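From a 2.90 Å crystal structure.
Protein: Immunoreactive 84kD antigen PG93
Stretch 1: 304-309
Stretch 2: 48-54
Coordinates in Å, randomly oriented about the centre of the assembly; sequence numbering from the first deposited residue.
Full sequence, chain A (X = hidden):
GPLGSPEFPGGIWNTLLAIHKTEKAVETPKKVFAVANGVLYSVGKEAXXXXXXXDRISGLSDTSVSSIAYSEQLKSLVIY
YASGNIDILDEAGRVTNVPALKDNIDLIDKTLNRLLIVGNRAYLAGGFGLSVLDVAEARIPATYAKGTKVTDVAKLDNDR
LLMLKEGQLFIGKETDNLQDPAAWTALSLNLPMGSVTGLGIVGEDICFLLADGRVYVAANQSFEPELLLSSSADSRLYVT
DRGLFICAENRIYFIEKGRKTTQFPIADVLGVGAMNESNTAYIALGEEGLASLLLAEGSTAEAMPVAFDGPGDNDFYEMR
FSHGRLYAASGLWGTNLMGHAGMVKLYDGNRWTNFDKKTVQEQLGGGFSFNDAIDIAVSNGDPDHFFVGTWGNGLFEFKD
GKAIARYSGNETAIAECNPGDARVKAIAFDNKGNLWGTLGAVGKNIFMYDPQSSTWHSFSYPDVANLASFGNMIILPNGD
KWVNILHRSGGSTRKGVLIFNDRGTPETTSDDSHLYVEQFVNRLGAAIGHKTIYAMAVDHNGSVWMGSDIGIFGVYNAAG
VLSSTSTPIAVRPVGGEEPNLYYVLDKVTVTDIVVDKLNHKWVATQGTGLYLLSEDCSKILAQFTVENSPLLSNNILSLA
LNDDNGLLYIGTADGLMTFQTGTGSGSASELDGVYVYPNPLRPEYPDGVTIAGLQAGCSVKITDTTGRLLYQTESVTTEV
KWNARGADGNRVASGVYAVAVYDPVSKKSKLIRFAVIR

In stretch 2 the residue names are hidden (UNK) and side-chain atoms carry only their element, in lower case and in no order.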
# COMPACT_ATOMS: atom_id res chain seq x y z
N MET A 304 -6.81 -14.93 20.49
CA MET A 304 -7.23 -13.54 20.62
C MET A 304 -8.06 -13.18 19.39
O MET A 304 -7.67 -13.58 18.29
CB MET A 304 -6.03 -12.59 20.75
CG MET A 304 -5.45 -12.50 22.13
SD MET A 304 -6.27 -11.22 23.10
CE MET A 304 -7.01 -12.25 24.42
N PRO A 305 -9.18 -12.44 19.53
CA PRO A 305 -10.02 -12.17 18.36
C PRO A 305 -9.63 -10.91 17.57
O PRO A 305 -9.17 -9.91 18.13
CB PRO A 305 -11.42 -12.04 18.95
CG PRO A 305 -11.24 -12.09 20.48
CD PRO A 305 -9.80 -11.90 20.76
N VAL A 306 -9.80 -10.97 16.24
CA VAL A 306 -9.51 -9.86 15.33
C VAL A 306 -10.81 -9.59 14.57
O VAL A 306 -11.15 -10.30 13.62
CB VAL A 306 -8.27 -10.13 14.43
CG1 VAL A 306 -8.18 -9.14 13.27
CG2 VAL A 306 -6.97 -10.11 15.24
N ALA A 307 -11.60 -8.63 15.07
CA ALA A 307 -12.88 -8.23 14.49
C ALA A 307 -12.66 -7.37 13.24
O ALA A 307 -13.57 -7.24 12.41
CB ALA A 307 -13.71 -7.48 15.52
N PHE A 308 -11.43 -6.81 13.09
CA PHE A 308 -11.05 -5.97 11.96
C PHE A 308 -11.11 -6.71 10.64
O PHE A 308 -10.47 -7.76 10.49
CB PHE A 308 -9.63 -5.41 12.11
CG PHE A 308 -9.29 -4.75 13.43
CD1 PHE A 308 -9.56 -3.41 13.64
CD2 PHE A 308 -8.63 -5.46 14.42
CE1 PHE A 308 -9.21 -2.79 14.84
CE2 PHE A 308 -8.28 -4.84 15.62
CZ PHE A 308 -8.55 -3.51 15.82
N ASP A 309 -11.85 -6.15 9.69
CA ASP A 309 -11.94 -6.69 8.33
C ASP A 309 -11.37 -5.68 7.35
O ASP A 309 -11.79 -4.52 7.34
CB ASP A 309 -13.38 -7.08 7.95
CG ASP A 309 -13.49 -7.61 6.53
OD1 ASP A 309 -13.04 -8.75 6.27
OD2 ASP A 309 -14.00 -6.86 5.67
N UNK A 48 -14.52 -6.67 26.49
CA UNK A 48 -14.64 -7.29 25.15
C UNK A 48 -14.23 -6.34 24.02
O UNK A 48 -15.05 -5.57 23.50
c UNK A 48 -15.84 -6.43 27.09
c UNK A 48 -16.12 -7.67 25.07
c UNK A 48 -16.80 -6.72 25.97
N UNK A 49 -12.92 -6.39 23.67
CA UNK A 49 -12.24 -5.61 22.63
C UNK A 49 -12.21 -4.11 22.94
O UNK A 49 -11.65 -3.71 23.96
c UNK A 49 -11.29 -6.51 19.28
c UNK A 49 -12.84 -5.87 21.23
n UNK A 49 -12.01 -8.15 20.60
c UNK A 49 -12.04 -6.79 20.37
n UNK A 49 -10.78 -7.71 18.84
c UNK A 49 -11.24 -8.66 19.66
N UNK A 50 -12.85 -3.29 22.06
CA UNK A 50 -12.88 -1.82 21.97
C UNK A 50 -11.49 -1.42 21.45
O UNK A 50 -10.90 -0.41 21.86
c UNK A 50 -13.28 -1.12 23.29
c UNK A 50 -13.16 1.45 23.16
o UNK A 50 -12.73 1.94 22.10
c UNK A 50 -14.01 0.19 23.09
o UNK A 50 -12.95 1.95 24.29
N UNK A 51 -10.97 -2.25 20.51
CA UNK A 51 -9.68 -2.16 19.83
C UNK A 51 -9.58 -0.94 18.88
O UNK A 51 -10.58 -0.23 18.66
c UNK A 51 -9.46 -3.45 19.06
N UNK A 52 -8.37 -0.69 18.31
CA UNK A 52 -8.16 0.46 17.42
C UNK A 52 -7.03 0.21 16.42
O UNK A 52 -6.00 -0.32 16.80
n UNK A 52 -6.06 5.54 16.86
c UNK A 52 -7.83 1.70 18.29
c UNK A 52 -7.72 3.05 17.58
c UNK A 52 -7.13 5.51 17.89
c UNK A 52 -7.24 4.15 18.54
N UNK A 53 -7.22 0.63 15.16
CA UNK A 53 -6.19 0.55 14.10
C UNK A 53 -5.53 1.98 13.99
O UNK A 53 -6.25 2.97 13.98
c UNK A 53 -8.15 0.67 12.44
c UNK A 53 -6.18 -0.85 10.41
c UNK A 53 -5.82 0.03 11.61
c UNK A 53 -6.82 -0.01 12.79
N UNK A 54 -4.17 2.06 13.98
CA UNK A 54 -3.36 3.32 14.00
C UNK A 54 -2.56 3.60 12.73
O UNK A 54 -1.53 2.96 12.50
c UNK A 54 -3.34 4.56 18.58
c UNK A 54 -2.85 3.33 16.56
c UNK A 54 -3.71 2.21 18.52
c UNK A 54 -2.33 3.28 15.15
c UNK A 54 -3.74 3.40 19.20
c UNK A 54 -3.24 2.16 17.21
c UNK A 54 -2.88 4.52 17.27

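Position 48 carries three side-chain carbons, and one of them lies within bonding distance of the backbone N, so that the chain closes into a five-membered ring. It makes no contact with stretch 1. A side chain cyclised onto its own nitrogen identifies Pro-48.

At position 49 one carbon leads to a five-membered ring of three carbons and two nitrogens, an imidazole. One ring nitrogen lies 2.8 Å from Pro-305 O, with the oxygen near the ring plane, at its edge. The residue is His-49, and the nitrogen near Pro-305 O is NE2; the adjacent CE1 is 3.5 Å from Pro-305 CB. The 2.9 Å between His-49 CE1 and Pro-305 O is too close in the model.

Position 50 has three carbons in sequence, the third bearing two oxygens. This carboxylate at the end of a two-methylene chain is that of Glu-50, which stays out of reach of stretch 1.

A single carbon, CB, makes up the side chain at position 51. It points toward stretch 1 and sits 3.4 Å from Phe-308 CZ, a close apolar contact. A side chain that ends at CB is that of Ala-51.

Position 52 extends four carbons in a row to a terminal nitrogen. Its CB points away from stretch 1, and the contact here is made by the backbone: N of position 52 lies 3.8 Å from Phe-308 CZ, at the edge of the phenyl ring. The unbranched chain is that of Lys-52, whose amine is hydrogen-bonded elsewhere in the structure.

At position 53 four carbons fork at the first, one arm being two carbons long. The forking carbon, CB, lies 4.2 Å from Phe-308 CE1. This beta-branched aliphatic chain is Ile-53.

Position 54 shows one carbon followed by a six-carbon ring without a hydroxyl, hence Phe-54; it does not touch stretch 1.

The contact is small, burying 278 Å² in total, and has two centres. At one, the imidazole of His-49 reaches across to the backbone and ring of Pro-305, bridging a separation of 8.1 Å between His-49 CA and Pro-305 CA. At the other, Phe-308, whose CB points toward stretch 2 and whose chi1 is in the m well, places its ring against residues 51 to 53, where CZ meets Ala-51 CB and CE1 meets Ile-53 CB. Two aromatic residues, one from each stretch, therefore account for most of the covered surface, while the backbones themselves remain well separated.

Stretch 2 48-54: PHEAKIF
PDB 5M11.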